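Side-chain contacts in DNA repair protein RAD7 (Saccharomyces cerevisiae, PDB 5ZB2), which takes part in global genome nucleotide excision repair within the GGR complex with Rad16 and Abf1, this chain being its Elc1-binding, leucine-rich-repeat part: residues 185-190 with 194-199; 225-230 with 247-252; 299-304 with 313-318; 52-57 with 79-84. All coordinates share one frame; numbering follows the deposited sequence.

Contact 1: residues 185-190 with 194-199; sequences LGLSRL and SNYALL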
loop_
_atom_site.group_PDB
_atom_site.type_symbol
_atom_site.label_atom_id
_atom_site.label_comp_id
_atom_site.label_asym_id
_atom_site.label_seq_id
_atom_site.Cartn_x
_atom_site.Cartn_y
_atom_site.Cartn_z
ATOM N N LEU A 185 -3.988 26.339 -16.964
ATOM C CA LEU A 185 -2.597 25.931 -16.816
ATOM C C LEU A 185 -1.904 26.799 -15.774
ATOM O O LEU A 185 -2.039 28.028 -15.784
ATOM C CB LEU A 185 -1.841 26.029 -18.147
ATOM C CG LEU A 185 -0.346 25.701 -18.095
ATOM C CD1 LEU A 185 -0.116 24.226 -17.754
ATOM C CD2 LEU A 185 0.317 26.060 -19.413
ATOM N N GLY A 186 -1.152 26.151 -14.887
ATOM C CA GLY A 186 -0.380 26.849 -13.880
ATOM C C GLY A 186 1.056 26.373 -13.806
ATOM O O GLY A 186 1.319 25.167 -13.752
ATOM N N LEU A 187 1.995 27.318 -13.808
ATOM C CA LEU A 187 3.426 27.025 -13.738
ATOM C C LEU A 187 4.037 28.000 -12.745
ATOM O O LEU A 187 4.159 29.192 -13.046
ATOM C CB LEU A 187 4.093 27.156 -15.109
ATOM C CG LEU A 187 3.494 26.308 -16.235
ATOM C CD1 LEU A 187 4.062 26.713 -17.597
ATOM C CD2 LEU A 187 3.741 24.832 -15.968
ATOM N N SER A 188 4.421 27.507 -11.568
ATOM C CA SER A 188 4.851 28.379 -10.479
ATOM C C SER A 188 6.098 27.810 -9.822
ATOM O O SER A 188 6.077 26.682 -9.318
ATOM C CB SER A 188 3.735 28.548 -9.445
ATOM O OG SER A 188 4.250 29.069 -8.231
ATOM N N ARG A 189 7.173 28.597 -9.810
ATOM C CA ARG A 189 8.400 28.238 -9.103
ATOM C C ARG A 189 8.938 26.891 -9.593
ATOM O O ARG A 189 9.155 25.952 -8.821
ATOM C CB ARG A 189 8.160 28.222 -7.589
ATOM C CG ARG A 189 7.918 29.596 -6.988
ATOM C CD ARG A 189 7.923 29.558 -5.466
ATOM N NE ARG A 189 7.825 30.899 -4.891
ATOM C CZ ARG A 189 8.860 31.714 -4.695
ATOM N NH1 ARG A 189 10.088 31.337 -5.027
ATOM N NH2 ARG A 189 8.666 32.916 -4.167
ATOM N N LEU A 190 9.151 26.817 -10.907
ATOM C CA LEU A 190 9.687 25.630 -11.567
ATOM C C LEU A 190 11.075 25.988 -12.095
ATOM O O LEU A 190 11.212 26.558 -13.181
ATOM C CB LEU A 190 8.746 25.160 -12.672
ATOM C CG LEU A 190 7.303 24.925 -12.204
ATOM C CD1 LEU A 190 6.398 24.594 -13.381
ATOM C CD2 LEU A 190 7.231 23.817 -11.153
ATOM N N SER A 194 12.278 26.602 -18.878
ATOM C CA SER A 194 12.679 27.772 -19.651
ATOM C C SER A 194 11.926 27.933 -20.963
ATOM O O SER A 194 11.963 29.029 -21.531
ATOM C CB SER A 194 14.180 27.724 -19.959
ATOM O OG SER A 194 14.449 26.734 -20.933
ATOM N N ASN A 195 11.242 26.903 -21.456
ATOM C CA ASN A 195 10.591 26.943 -22.767
ATOM C C ASN A 195 9.154 27.453 -22.684
ATOM O O ASN A 195 8.222 26.841 -23.210
ATOM C CB ASN A 195 10.637 25.560 -23.406
ATOM C CG ASN A 195 12.046 25.121 -23.739
ATOM O OD1 ASN A 195 13.019 25.773 -23.355
ATOM N ND2 ASN A 195 12.166 24.008 -24.456
ATOM N N TYR A 196 8.967 28.602 -22.030
ATOM C CA TYR A 196 7.651 29.228 -21.998
ATOM C C TYR A 196 7.177 29.619 -23.390
ATOM O O TYR A 196 5.973 29.813 -23.597
ATOM C CB TYR A 196 7.679 30.457 -21.088
ATOM C CG TYR A 196 7.968 30.131 -19.639
ATOM C CD1 TYR A 196 6.949 29.755 -18.774
ATOM C CD2 TYR A 196 9.259 30.207 -19.137
ATOM C CE1 TYR A 196 7.211 29.458 -17.443
ATOM C CE2 TYR A 196 9.532 29.911 -17.813
ATOM C CZ TYR A 196 8.504 29.539 -16.970
ATOM O OH TYR A 196 8.784 29.247 -15.654
ATOM N N ALA A 197 8.098 29.724 -24.349
ATOM C CA ALA A 197 7.750 30.099 -25.712
ATOM C C ALA A 197 6.900 29.048 -26.417
ATOM O O ALA A 197 6.305 29.350 -27.455
ATOM C CB ALA A 197 9.025 30.355 -26.515
ATOM N N LEU A 198 6.835 27.824 -25.891
ATOM C CA LEU A 198 6.020 26.787 -26.515
ATOM C C LEU A 198 4.533 26.946 -26.223
ATOM O O LEU A 198 3.713 26.344 -26.925
ATOM C CB LEU A 198 6.474 25.399 -26.047
ATOM C CG LEU A 198 7.904 24.984 -26.395
ATOM C CD1 LEU A 198 8.249 23.657 -25.739
ATOM C CD2 LEU A 198 8.097 24.898 -27.902
ATOM N N LEU A 199 4.163 27.735 -25.211
ATOM C CA LEU A 199 2.756 27.816 -24.822
ATOM C C LEU A 199 1.865 28.328 -25.947
ATOM O O LEU A 199 0.798 27.732 -26.173
ATOM C CB LEU A 199 2.611 28.677 -23.561
ATOM C CG LEU A 199 3.352 28.214 -22.291
ATOM C CD1 LEU A 199 2.950 29.068 -21.094
ATOM C CD2 LEU A 199 3.115 26.743 -21.982
HETATM O O HOH W 1 11.203 28.892 -14.601
HETATM O O HOH W 2 8.354 28.920 -12.599
#
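Leu185 and Leu199 reach each other through different first torsions. Leu185 swings CG anti to its backbone N (chi1 177°) and lays it beside the carbonyl carbon, whereas Leu199 sets CG anti to the carbonyl carbon (chi1 -60°). Their side chains meet at an oblique angle, methyl to methyl, with Leu185 CD2 3.9 Å from Leu199 CD2. Two residues along the strand, Leu187 puts CD1 4.2 Å from Tyr196 CE1, the aliphatic branch and the phenol running past each other in opposite senses; the same CD1 lies 4.4 Å from Leu199 CD1, so one Leu187 methyl touches both the phenol and Leu199. Leu185, Leu187 and Leu190 have the LxLxxL spacing of a leucine-rich repeat, whose leucines point into the core of the curved solenoid. The strand itself joins residues Phe158 and Ile160 along one edge and Ser210 and Cys212 along the other by backbone hydrogen bonds, while helix 168-178 packs on Leu185 and Leu199. Where the strand gives way to a loop, the contact turns polar. Tyr196 OH is held to the backbone of Leu190 by two waters. Water 1 lies in the plane of the phenol ring, 2.7 Å from Tyr196 OH and equally far from Leu190 O. Water 2 receives the Leu190 N-H at 2.8 Å and bonds to Tyr196 OH at 3.1 Å. On the loop side, Asp168 OD1 takes the backbone N-H groups of both Ser194 and Asn195.

Contact 2: residues 225-230 with 247-252; sequences EIIINL and IDLTDS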
loop_
_atom_site.group_PDB
_atom_site.type_symbol
_atom_site.label_atom_id
_atom_site.label_comp_id
_atom_site.label_asym_id
_atom_site.label_seq_id
_atom_site.Cartn_x
_atom_site.Cartn_y
_atom_site.Cartn_z
ATOM N N GLU A 225 7.181 39.379 -25.854
ATOM C CA GLU A 225 6.798 38.719 -27.098
ATOM C C GLU A 225 5.995 37.450 -26.833
ATOM O O GLU A 225 4.993 37.188 -27.510
ATOM C CB GLU A 225 8.047 38.401 -27.923
ATOM C CG GLU A 225 7.760 38.030 -29.370
ATOM C CD GLU A 225 9.020 37.742 -30.167
ATOM O OE1 GLU A 225 9.024 36.759 -30.937
ATOM O OE2 GLU A 225 10.007 38.498 -30.022
ATOM N N ILE A 226 6.417 36.651 -25.851
ATOM C CA ILE A 226 5.724 35.396 -25.566
ATOM C C ILE A 226 4.326 35.666 -25.020
ATOM O O ILE A 226 3.356 35.005 -25.408
ATOM C CB ILE A 226 6.558 34.539 -24.594
ATOM C CG1 ILE A 226 7.846 34.076 -25.283
ATOM C CG2 ILE A 226 5.752 33.338 -24.097
ATOM C CD1 ILE A 226 8.838 33.395 -24.367
ATOM N N ILE A 227 4.199 36.631 -24.107
ATOM C CA ILE A 227 2.900 36.890 -23.492
ATOM C C ILE A 227 1.942 37.519 -24.494
ATOM O O ILE A 227 0.732 37.256 -24.451
ATOM C CB ILE A 227 3.070 37.778 -22.246
ATOM C CG1 ILE A 227 3.954 37.076 -21.208
ATOM C CG2 ILE A 227 1.708 38.152 -21.653
ATOM C CD1 ILE A 227 3.448 35.707 -20.755
ATOM N N ILE A 228 2.449 38.356 -25.401
ATOM C CA ILE A 228 1.592 38.938 -26.431
ATOM C C ILE A 228 1.041 37.842 -27.333
ATOM O O ILE A 228 -0.170 37.760 -27.567
ATOM C CB ILE A 228 2.361 40.002 -27.233
ATOM C CG1 ILE A 228 2.669 41.200 -26.335
ATOM C CG2 ILE A 228 1.556 40.447 -28.463
ATOM C CD1 ILE A 228 3.697 42.150 -26.910
ATOM N N ASN A 229 1.921 36.982 -27.848
ATOM C CA ASN A 229 1.469 35.887 -28.703
ATOM C C ASN A 229 0.473 34.998 -27.971
ATOM O O ASN A 229 -0.523 34.554 -28.555
ATOM C CB ASN A 229 2.668 35.073 -29.188
ATOM C CG ASN A 229 3.544 35.853 -30.153
ATOM O OD1 ASN A 229 3.131 36.887 -30.674
ATOM N ND2 ASN A 229 4.752 35.361 -30.396
ATOM N N LEU A 230 0.715 34.738 -26.686
ATOM C CA LEU A 230 -0.220 33.928 -25.913
ATOM C C LEU A 230 -1.567 34.629 -25.773
ATOM O O LEU A 230 -2.622 34.002 -25.924
ATOM C CB LEU A 230 0.379 33.620 -24.542
ATOM C CG LEU A 230 -0.274 32.517 -23.713
ATOM C CD1 LEU A 230 -0.287 31.192 -24.461
ATOM C CD2 LEU A 230 0.475 32.379 -22.399
ATOM N N ILE A 247 9.502 39.807 -13.979
ATOM C CA ILE A 247 10.118 41.110 -13.995
ATOM C C ILE A 247 10.598 41.636 -15.321
ATOM O O ILE A 247 10.873 42.784 -15.467
ATOM C CB ILE A 247 11.220 41.224 -12.921
ATOM C CG1 ILE A 247 12.490 40.498 -13.330
ATOM C CG2 ILE A 247 10.715 40.702 -11.603
ATOM C CD1 ILE A 247 13.707 40.873 -12.541
ATOM N N ASP A 248 10.669 40.779 -16.296
ATOM C CA ASP A 248 11.106 41.182 -17.626
ATOM C C ASP A 248 9.996 41.823 -18.454
ATOM O O ASP A 248 10.288 42.398 -19.509
ATOM C CB ASP A 248 11.665 39.967 -18.372
ATOM C CG ASP A 248 12.585 40.351 -19.511
ATOM O OD1 ASP A 248 13.696 40.856 -19.230
ATOM O OD2 ASP A 248 12.208 40.132 -20.683
ATOM N N LEU A 249 8.742 41.737 -18.013
ATOM C CA LEU A 249 7.627 42.282 -18.774
ATOM C C LEU A 249 7.565 43.802 -18.639
ATOM O O LEU A 249 7.899 44.369 -17.595
ATOM C CB LEU A 249 6.310 41.662 -18.305
ATOM C CG LEU A 249 6.204 40.143 -18.463
ATOM C CD1 LEU A 249 4.873 39.636 -17.933
ATOM C CD2 LEU A 249 6.391 39.728 -19.914
ATOM N N THR A 250 7.125 44.460 -19.714
ATOM C CA THR A 250 7.090 45.916 -19.787
ATOM C C THR A 250 5.730 46.377 -20.299
ATOM O O THR A 250 4.833 45.575 -20.573
ATOM C CB THR A 250 8.196 46.455 -20.702
ATOM O OG1 THR A 250 7.868 46.157 -22.063
ATOM C CG2 THR A 250 9.541 45.828 -20.357
ATOM N N ASP A 251 5.590 47.697 -20.448
ATOM C CA ASP A 251 4.351 48.258 -20.978
ATOM C C ASP A 251 3.993 47.653 -22.330
ATOM O O ASP A 251 2.815 47.637 -22.710
ATOM C CB ASP A 251 4.472 49.779 -21.101
ATOM C CG ASP A 251 4.350 50.488 -19.762
ATOM O OD1 ASP A 251 4.011 49.824 -18.753
ATOM O OD2 ASP A 251 4.578 51.720 -19.725
ATOM N N SER A 252 4.988 47.153 -23.067
ATOM C CA SER A 252 4.716 46.529 -24.358
ATOM C C SER A 252 3.684 45.418 -24.219
ATOM O O SER A 252 2.756 45.306 -25.029
ATOM C CB SER A 252 6.013 45.988 -24.959
ATOM O OG SER A 252 5.744 45.249 -26.132
#
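The helical turn carrying Ile227 and Ile228 runs beside the loop that enters helix 251-261, with CA atoms 8.6 Å apart for Ile227 and Leu249 and 8.5 Å apart for Ile228 and Ser252. Neighbouring helices stack in this way along the outer, convex side of a leucine-rich-repeat solenoid, and the Leu-Thr-Asp run at residues 249-251 matches the lead into the helix in cysteine-containing repeats. The apolar half of the contact joins Ile227 to Leu249. Ile227 holds CG1 anti to its carbonyl carbon (chi1 -61°), and this methylene, not the terminal methyl, lies 3.8 Å from Leu249 CD2. The two side chains cross at about a right angle, and both residues are buried, with Met253 of helix 251-261 also lying against Ile227. Closer to the surface, Ile228 stretches CD1 over the first turn of the second helix. That turn is capped by Thr250 in the N-cap position: its OG1 accepts from Ser252 N at 3.2 Å, with an N-H...O angle of 150°. Asp224, at the start of helix 224-234, hydrogen-bonds to the same Thr250 hydroxyl, tying the capping residue to the preceding helix. Asp251 reaches the other way, its two carboxylate oxygens bonded to Thr280 OG1 and Ser283 OG at the start of helix 281-290. The methyl of Ile228 touches both oxygens of one serine: its CD1 stands 3.8 Å from Ser252 O and 3.8 Å from Ser252 OG.

Contact 3: residues 299-304 with 313-318; sequences CSFRRC and IELLLN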
loop_
_atom_site.group_PDB
_atom_site.type_symbol
_atom_site.label_atom_id
_atom_site.label_comp_id
_atom_site.label_asym_id
_atom_site.label_seq_id
_atom_site.Cartn_x
_atom_site.Cartn_y
_atom_site.Cartn_z
ATOM N N CYS A 299 -7.906 41.093 -7.376
ATOM C CA CYS A 299 -6.900 41.840 -8.119
ATOM C C CYS A 299 -5.726 42.152 -7.204
ATOM O O CYS A 299 -5.929 42.605 -6.073
ATOM C CB CYS A 299 -7.487 43.134 -8.686
ATOM S SG CYS A 299 -6.319 44.079 -9.680
ATOM N N SER A 300 -4.509 41.921 -7.695
ATOM C CA SER A 300 -3.298 42.202 -6.932
ATOM C C SER A 300 -2.270 42.905 -7.804
ATOM O O SER A 300 -1.991 42.465 -8.924
ATOM C CB SER A 300 -2.685 40.924 -6.358
ATOM O OG SER A 300 -1.449 41.210 -5.718
ATOM N N PHE A 301 -1.706 43.991 -7.277
ATOM C CA PHE A 301 -0.584 44.692 -7.888
ATOM C C PHE A 301 0.616 44.730 -6.945
ATOM O O PHE A 301 1.432 45.652 -7.005
ATOM C CB PHE A 301 -0.983 46.112 -8.292
ATOM C CG PHE A 301 -2.121 46.174 -9.272
ATOM C CD1 PHE A 301 -2.007 45.597 -10.524
ATOM C CD2 PHE A 301 -3.298 46.827 -8.946
ATOM C CE1 PHE A 301 -3.054 45.658 -11.431
ATOM C CE2 PHE A 301 -4.348 46.896 -9.850
ATOM C CZ PHE A 301 -4.225 46.310 -11.090
ATOM N N ARG A 302 0.735 43.726 -6.076
ATOM C CA ARG A 302 1.810 43.685 -5.091
ATOM C C ARG A 302 3.160 43.960 -5.740
ATOM O O ARG A 302 3.570 43.258 -6.670
ATOM C CB ARG A 302 1.831 42.321 -4.394
ATOM C CG ARG A 302 2.897 42.198 -3.305
ATOM C CD ARG A 302 2.912 40.813 -2.666
ATOM N NE ARG A 302 3.313 39.793 -3.628
ATOM C CZ ARG A 302 4.569 39.554 -3.989
ATOM N NH1 ARG A 302 5.566 40.260 -3.467
ATOM N NH2 ARG A 302 4.830 38.606 -4.880
ATOM N N ARG A 303 3.841 44.987 -5.233
ATOM C CA ARG A 303 5.205 45.338 -5.636
ATOM C C ARG A 303 5.289 45.735 -7.109
ATOM O O ARG A 303 6.322 45.547 -7.754
ATOM C CB ARG A 303 6.189 44.207 -5.321
ATOM C CG ARG A 303 6.540 44.119 -3.837
ATOM C CD ARG A 303 7.752 43.240 -3.572
ATOM N NE ARG A 303 8.944 43.708 -4.276
ATOM C CZ ARG A 303 9.673 44.758 -3.908
ATOM N NH1 ARG A 303 9.334 45.472 -2.842
ATOM N NH2 ARG A 303 10.741 45.101 -4.614
ATOM N N CYS A 304 4.209 46.305 -7.648
ATOM C CA CYS A 304 4.271 47.036 -8.915
ATOM C C CYS A 304 4.657 48.475 -8.593
ATOM O O CYS A 304 3.830 49.390 -8.564
ATOM C CB CYS A 304 2.944 46.957 -9.653
ATOM S SG CYS A 304 2.792 45.523 -10.707
ATOM N N ILE A 313 -7.699 54.307 -9.989
ATOM C CA ILE A 313 -8.961 55.003 -10.231
ATOM C C ILE A 313 -9.630 54.454 -11.484
ATOM O O ILE A 313 -10.822 54.126 -11.478
ATOM C CB ILE A 313 -8.727 56.522 -10.329
ATOM C CG1 ILE A 313 -8.238 57.063 -8.981
ATOM C CG2 ILE A 313 -10.003 57.246 -10.766
ATOM C CD1 ILE A 313 -7.878 58.538 -8.991
ATOM N N GLU A 314 -8.874 54.347 -12.579
ATOM C CA GLU A 314 -9.439 53.803 -13.810
ATOM C C GLU A 314 -9.958 52.386 -13.595
ATOM O O GLU A 314 -10.984 52.001 -14.167
ATOM C CB GLU A 314 -8.394 53.827 -14.926
ATOM C CG GLU A 314 -8.009 55.225 -15.413
ATOM C CD GLU A 314 -9.150 55.953 -16.114
ATOM O OE1 GLU A 314 -10.180 55.316 -16.420
ATOM O OE2 GLU A 314 -9.014 57.170 -16.360
ATOM N N LEU A 315 -9.262 51.595 -12.773
ATOM C CA LEU A 315 -9.734 50.248 -12.464
ATOM C C LEU A 315 -11.102 50.289 -11.791
ATOM O O LEU A 315 -12.040 49.606 -12.218
ATOM C CB LEU A 315 -8.718 49.527 -11.571
ATOM C CG LEU A 315 -9.144 48.166 -11.004
ATOM C CD1 LEU A 315 -9.342 47.145 -12.111
ATOM C CD2 LEU A 315 -8.127 47.661 -9.989
ATOM N N LEU A 316 -11.233 51.091 -10.733
ATOM C CA LEU A 316 -12.480 51.130 -9.973
ATOM C C LEU A 316 -13.625 51.706 -10.800
ATOM O O LEU A 316 -14.745 51.182 -10.767
ATOM C CB LEU A 316 -12.283 51.948 -8.698
ATOM C CG LEU A 316 -11.211 51.434 -7.735
ATOM C CD1 LEU A 316 -10.905 52.487 -6.692
ATOM C CD2 LEU A 316 -11.647 50.136 -7.073
ATOM N N LEU A 317 -13.370 52.780 -11.545
ATOM C CA LEU A 317 -14.428 53.460 -12.281
ATOM C C LEU A 317 -14.870 52.722 -13.540
ATOM O O LEU A 317 -15.866 53.124 -14.149
ATOM C CB LEU A 317 -13.977 54.875 -12.655
ATOM C CG LEU A 317 -14.242 55.959 -11.606
ATOM C CD1 LEU A 317 -13.692 55.562 -10.247
ATOM C CD2 LEU A 317 -13.645 57.288 -12.049
ATOM N N ASN A 318 -14.174 51.663 -13.948
ATOM C CA ASN A 318 -14.519 50.922 -15.157
ATOM C C ASN A 318 -15.088 49.542 -14.834
ATOM O O ASN A 318 -14.847 48.570 -15.553
ATOM C CB ASN A 318 -13.311 50.810 -16.084
ATOM C CG ASN A 318 -13.055 52.094 -16.865
ATOM O OD1 ASN A 318 -13.575 52.278 -17.965
ATOM N ND2 ASN A 318 -12.256 52.989 -16.293
#
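Cys299 meets Leu315 with its sulfur, SG lying 4.0 Å from Leu315 CD2. With SG anti to the backbone N (chi1 -177°), the sulfur is carried on to the leucine methyl. Ser300 points to the other side of the strand, where its OG accepts a weak, nearly straight hydrogen bond from Arg302 N at 3.4 Å and also bonds to Glu274. Phe301 returns to the core, and it and Leu315 come from opposite directions. The leucine methyl lies at the ring edge, close to its plane, with Phe301 CE2 3.9 Å from Leu315 CD2, so one CD2 serves both partners. The chain then reverses in a type II turn closed by Cys304 N to Phe301 O at 2.9 Å, while the Arg302 guanidinium makes a salt bridge to Glu274. Leu315 is carried by helix 309-320, where Asn318 ND2 bonds to Glu314 O at 2.7 Å, on a carbonyl lone pair. Residues 299, 301 and 304 keep the inward spacing of a leucine-rich repeat. Cys299 pairs through its backbone with strand 326-328, Ser300 with Leu271 and Leu273 on the other edge, and Phe288 of helix 281-290 packs on both Phe301 and Leu315.

Contact 4: residues 52-57 with 79-84; sequences NLAKAL and LTFSDC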
loop_
_atom_site.group_PDB
_atom_site.type_symbol
_atom_site.label_atom_id
_atom_site.label_comp_id
_atom_site.label_asym_id
_atom_site.label_seq_id
_atom_site.Cartn_x
_atom_site.Cartn_y
_atom_site.Cartn_z
ATOM N N ASN A 52 -14.443 22.222 3.784
ATOM C CA ASN A 52 -14.231 23.018 4.987
ATOM C C ASN A 52 -13.550 22.191 6.068
ATOM O O ASN A 52 -12.664 22.687 6.774
ATOM C CB ASN A 52 -15.563 23.573 5.494
ATOM C CG ASN A 52 -16.143 24.631 4.571
ATOM O OD1 ASN A 52 -17.291 24.531 4.134
ATOM N ND2 ASN A 52 -15.351 25.652 4.271
ATOM N N LEU A 53 -13.944 20.924 6.206
ATOM C CA LEU A 53 -13.288 20.047 7.169
ATOM C C LEU A 53 -11.820 19.856 6.809
ATOM O O LEU A 53 -10.939 19.966 7.669
ATOM C CB LEU A 53 -14.019 18.706 7.226
ATOM C CG LEU A 53 -13.401 17.612 8.102
ATOM C CD1 LEU A 53 -13.245 18.072 9.545
ATOM C CD2 LEU A 53 -14.247 16.351 8.033
ATOM N N ALA A 54 -11.538 19.590 5.532
ATOM C CA ALA A 54 -10.155 19.439 5.092
ATOM C C ALA A 54 -9.341 20.687 5.404
ATOM O O ALA A 54 -8.181 20.593 5.823
ATOM C CB ALA A 54 -10.115 19.132 3.594
ATOM N N LYS A 55 -9.937 21.867 5.217
ATOM C CA LYS A 55 -9.230 23.114 5.495
ATOM C C LYS A 55 -8.880 23.224 6.974
ATOM O O LYS A 55 -7.757 23.597 7.335
ATOM C CB LYS A 55 -10.082 24.308 5.056
ATOM C CG LYS A 55 -9.357 25.644 5.129
ATOM C CD LYS A 55 -10.320 26.825 5.090
ATOM C CE LYS A 55 -11.074 26.983 6.406
ATOM N NZ LYS A 55 -11.846 28.259 6.477
ATOM N N ALA A 56 -9.835 22.908 7.851
ATOM C CA ALA A 56 -9.570 22.972 9.284
ATOM C C ALA A 56 -8.433 22.032 9.668
ATOM O O ALA A 56 -7.508 22.415 10.393
ATOM C CB ALA A 56 -10.840 22.638 10.065
ATOM N N LEU A 57 -8.481 20.794 9.177
ATOM C CA LEU A 57 -7.418 19.840 9.471
ATOM C C LEU A 57 -6.082 20.323 8.915
ATOM O O LEU A 57 -5.057 20.279 9.605
ATOM C CB LEU A 57 -7.782 18.466 8.907
ATOM C CG LEU A 57 -9.016 17.816 9.540
ATOM C CD1 LEU A 57 -9.418 16.559 8.792
ATOM C CD2 LEU A 57 -8.770 17.496 11.016
ATOM N N LEU A 79 -12.269 18.042 -4.555
ATOM C CA LEU A 79 -11.608 17.947 -3.261
ATOM C C LEU A 79 -10.319 18.754 -3.285
ATOM O O LEU A 79 -9.539 18.661 -4.240
ATOM C CB LEU A 79 -11.307 16.485 -2.901
ATOM C CG LEU A 79 -10.549 16.261 -1.590
ATOM C CD1 LEU A 79 -11.357 16.755 -0.396
ATOM C CD2 LEU A 79 -10.188 14.790 -1.429
ATOM N N THR A 80 -10.098 19.535 -2.227
ATOM C CA THR A 80 -8.882 20.316 -2.046
ATOM C C THR A 80 -8.275 19.971 -0.693
ATOM O O THR A 80 -8.967 20.012 0.327
ATOM C CB THR A 80 -9.169 21.825 -2.123
ATOM O OG1 THR A 80 -9.642 22.158 -3.431
ATOM C CG2 THR A 80 -7.918 22.648 -1.818
ATOM N N PHE A 81 -6.986 19.623 -0.696
ATOM C CA PHE A 81 -6.201 19.405 0.520
ATOM C C PHE A 81 -5.108 20.465 0.552
ATOM O O PHE A 81 -4.218 20.466 -0.305
ATOM C CB PHE A 81 -5.584 18.002 0.554
ATOM C CG PHE A 81 -6.540 16.898 0.941
ATOM C CD1 PHE A 81 -7.763 17.165 1.537
ATOM C CD2 PHE A 81 -6.185 15.573 0.724
ATOM C CE1 PHE A 81 -8.616 16.133 1.896
ATOM C CE2 PHE A 81 -7.033 14.542 1.081
ATOM C CZ PHE A 81 -8.250 14.822 1.667
ATOM N N SER A 82 -5.164 21.357 1.545
ATOM C CA SER A 82 -4.240 22.485 1.597
ATOM C C SER A 82 -2.860 22.106 2.127
ATOM O O SER A 82 -1.890 22.818 1.845
ATOM C CB SER A 82 -4.828 23.606 2.458
ATOM O OG SER A 82 -6.006 24.129 1.867
ATOM N N ASP A 83 -2.742 21.013 2.881
ATOM C CA ASP A 83 -1.433 20.569 3.368
ATOM C C ASP A 83 -1.472 19.048 3.485
ATOM O O ASP A 83 -2.007 18.521 4.463
ATOM C CB ASP A 83 -1.088 21.217 4.702
ATOM C CG ASP A 83 0.295 20.821 5.208
ATOM O OD1 ASP A 83 0.831 19.785 4.761
ATOM O OD2 ASP A 83 0.845 21.545 6.063
ATOM N N CYS A 84 -0.893 18.363 2.494
ATOM C CA CYS A 84 -0.826 16.907 2.445
ATOM C C CYS A 84 0.494 16.354 2.955
ATOM O O CYS A 84 0.771 15.169 2.747
ATOM C CB CYS A 84 -1.014 16.409 1.011
ATOM S SG CYS A 84 -2.420 17.055 0.145
#
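Ala54 brings its methyl against the end of strand 78-81, with CB 3.6 Å from Thr80 O and 3.7 Å from Phe81 CD1. The methyl lies at the edge of the phenyl ring, near its plane, and is almost as close to the next carbon, Phe81 CE1 at 3.8 Å. Such a small side chain lets helix and strand backbones approach to 6.0 Å between the CA atoms of Ala54 and Phe81. Phe81 starts out pointing from the helix; with CG anti to its carbonyl carbon (chi1 -78°), it swings the CD1 edge back to the methyl. One ring face is covered by Leu79, whose CG stands 4.0 Å above the plane of the Phe81 ring, offset toward the rim, and Phe71 meets the ring edge-to-face. Farther out, Asn51 OD1 accepts from Thr80 N, joining the start of helix 50-59 to the strand. Asn52, Leu53, Ala56 and Leu57 of this helix pack on the Elongin-C chain, which here is Elc1. Strand 78-81 is outermost in the parallel series, and the spacing of Leu79, Phe81 and Cys84 is that of a cysteine-containing leucine-rich repeat, so the Elc1-binding helix lies against the first strand of the solenoid.

Overall arrangement
The four contacts follow one another along the curved leucine-rich-repeat solenoid, contact 4 at its N-terminal edge and contacts 1, 2 and 3 farther on. Contacts 1 and 2, centres 14 Å apart, adjoin directly: Tyr196 O lies 3.6 Å from Ile226 CG2, and Leu199 packs against Leu230. Contact 3 is separate, its nearest atoms about 8 Å from contact 2 and about 7 Å from contact 1. Contact 4 lies across the chain's centre from the other three, with centres 27 to 36 Å away. Of the four, contact 4 alone meets Elc1; its Phe81 side chain is about 11 Å from the long polyethylene glycol bound nearby.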